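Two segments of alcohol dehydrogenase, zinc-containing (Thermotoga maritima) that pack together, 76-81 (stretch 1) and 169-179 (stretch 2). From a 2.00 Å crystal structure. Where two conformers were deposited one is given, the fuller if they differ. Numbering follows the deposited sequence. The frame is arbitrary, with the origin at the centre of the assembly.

Stretch 1 (76-81) GHEGAG
Stretch 2 169-179: DLDVLAMAMCS

Strand residues of stretch 1 run nearly antiparallel to the helix beginning at Leu170, the axes making 147° and approaching to 6.3 Å. Register is set at Gly79 and Ala174, whose CA atoms lie 4.7 Å apart; a CB on Gly79 would point away from the helix. The flanking Glu78 (-121/110) and Ala80 (-139/147) direct their CA-to-CB bonds toward it, as expected from the alternation of an extended backbone. Ala80 CB packs on Leu170 CB at 3.9 Å, with Leu170 in the mt rotamer, while Ala174 CB sits 4.1 Å from Gly79 C. The contacts here are apolar or van der Waals, and no direct hydrogen bond joins the stretches.

Glu78 (chi1 -67°, chi2 168°, chi3 37°) starts with CB 3.3 Å from Ala174 O and, with chi2 t, reaches obliquely toward the C-terminal end of stretch 2, bringing OE1 to 3.6 Å from Met175 CA and OE2 to 3.4 Å from Cys178 CB. A water donates to Met175 O at 2.5 Å and weakly to Glu78 OE1 at 3.3 Å, bridging the stretches. Cys178, chi1 t, places SG 3.9 Å from His77 NE2, near the ring plane at its edge; His77 is p, with chi2 -92°. Met177 (mmp) starts toward the strand, but its end leads away. At the helix start, Asp169 (chi1 t) caps through OD1, accepting from Val172 N at 3.1 Å.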

# COMPACT_ATOMS: atom_id res chain seq x y z
N GLY A 76 29.44 21.45 -1.26
CA GLY A 76 28.16 22.14 -1.32
C GLY A 76 27.21 21.35 -2.19
O GLY A 76 27.35 21.36 -3.40
N HIS A 77 26.25 20.67 -1.57
CA HIS A 77 25.27 19.87 -2.31
C HIS A 77 23.83 20.40 -2.16
O HIS A 77 22.85 19.74 -2.56
CB HIS A 77 25.38 18.41 -1.85
CG HIS A 77 25.22 18.22 -0.38
ND1 HIS A 77 26.28 18.23 0.50
CD2 HIS A 77 24.11 18.00 0.38
CE1 HIS A 77 25.84 18.05 1.73
NE2 HIS A 77 24.52 17.91 1.68
N GLU A 78 23.71 21.59 -1.57
CA GLU A 78 22.43 22.25 -1.35
C GLU A 78 22.51 23.62 -2.08
O GLU A 78 23.21 24.55 -1.63
CB GLU A 78 22.24 22.51 0.16
CG GLU A 78 22.08 21.25 1.05
CD GLU A 78 22.18 21.52 2.57
OE1 GLU A 78 21.73 22.55 3.14
OE2 GLU A 78 22.74 20.68 3.22
N GLY A 79 21.76 23.76 -3.18
CA GLY A 79 21.82 24.92 -4.02
C GLY A 79 20.54 25.39 -4.69
O GLY A 79 19.62 24.62 -4.96
N ALA A 80 20.48 26.69 -4.92
CA ALA A 80 19.45 27.31 -5.76
C ALA A 80 20.14 28.36 -6.57
O ALA A 80 21.09 28.98 -6.10
CB ALA A 80 18.35 27.91 -4.94
N GLY A 81 19.68 28.56 -7.79
CA GLY A 81 20.26 29.62 -8.60
C GLY A 81 19.48 30.00 -9.86
O GLY A 81 18.28 29.76 -10.00
N ASP A 169 11.41 31.47 -1.60
CA ASP A 169 12.54 31.79 -0.75
C ASP A 169 13.68 30.80 -1.08
O ASP A 169 13.69 29.67 -0.65
CB ASP A 169 12.11 31.76 0.72
CG ASP A 169 13.18 32.28 1.66
OD1 ASP A 169 14.38 32.02 1.46
OD2 ASP A 169 12.92 32.92 2.67
N LEU A 170 14.66 31.26 -1.86
CA LEU A 170 15.69 30.37 -2.38
C LEU A 170 16.63 29.87 -1.31
O LEU A 170 17.15 28.76 -1.41
CB LEU A 170 16.50 31.06 -3.46
CG LEU A 170 15.74 31.55 -4.68
CD1 LEU A 170 16.78 31.90 -5.75
CD2 LEU A 170 14.79 30.51 -5.17
N ASP A 171 16.85 30.68 -0.30
CA ASP A 171 17.61 30.25 0.86
C ASP A 171 16.94 29.08 1.56
O ASP A 171 17.61 28.13 1.90
CB ASP A 171 17.74 31.40 1.84
CG ASP A 171 18.81 32.41 1.44
OD1 ASP A 171 19.58 32.15 0.48
OD2 ASP A 171 18.95 33.46 2.06
N VAL A 172 15.63 29.16 1.78
CA VAL A 172 14.89 28.07 2.42
C VAL A 172 14.90 26.85 1.51
O VAL A 172 15.04 25.72 1.98
CB VAL A 172 13.46 28.48 2.79
CG1 VAL A 172 12.62 27.26 3.23
CG2 VAL A 172 13.50 29.53 3.89
N LEU A 173 14.70 27.05 0.20
CA LEU A 173 14.72 25.92 -0.72
C LEU A 173 16.07 25.20 -0.74
O LEU A 173 16.12 23.97 -0.72
CB LEU A 173 14.36 26.34 -2.15
CG LEU A 173 12.88 26.70 -2.30
CD1 LEU A 173 12.63 27.23 -3.70
CD2 LEU A 173 12.01 25.49 -1.97
N ALA A 174 17.14 25.94 -0.80
CA ALA A 174 18.48 25.32 -0.77
C ALA A 174 18.66 24.39 0.45
O ALA A 174 19.00 23.18 0.30
CB ALA A 174 19.57 26.36 -0.82
N MET A 175 18.34 24.89 1.62
CA MET A 175 18.43 24.06 2.84
C MET A 175 17.51 22.82 2.79
O MET A 175 17.88 21.73 3.21
CB MET A 175 18.12 24.93 4.05
CG MET A 175 17.56 24.13 5.19
SD MET A 175 17.12 25.17 6.53
CE MET A 175 15.77 26.14 5.88
N ALA A 176 16.32 23.00 2.23
CA ALA A 176 15.29 21.97 2.21
C ALA A 176 15.70 20.75 1.41
O ALA A 176 15.20 19.64 1.63
CB ALA A 176 14.03 22.54 1.56
N MET A 177 16.59 20.98 0.47
CA MET A 177 16.95 19.98 -0.53
C MET A 177 17.58 18.78 0.14
O MET A 177 17.46 17.65 -0.34
CB MET A 177 18.01 20.55 -1.47
CG MET A 177 17.59 21.71 -2.29
SD MET A 177 16.47 21.11 -3.54
CE MET A 177 14.86 21.10 -2.66
N CYS A 178 18.29 19.04 1.23
CA CYS A 178 18.95 17.96 1.89
C CYS A 178 18.10 17.45 3.06
O CYS A 178 17.37 16.43 2.89
CB CYS A 178 20.31 18.42 2.39
SG CYS A 178 21.08 17.09 3.24
N SER A 179 18.17 18.17 4.20
CA SER A 179 17.50 17.70 5.40
C SER A 179 16.00 17.52 5.16
O SER A 179 15.41 16.56 5.57
CB SER A 179 17.75 18.70 6.54
OG SER A 179 17.44 20.03 6.10
O HOH W 1 19.48 21.05 4.97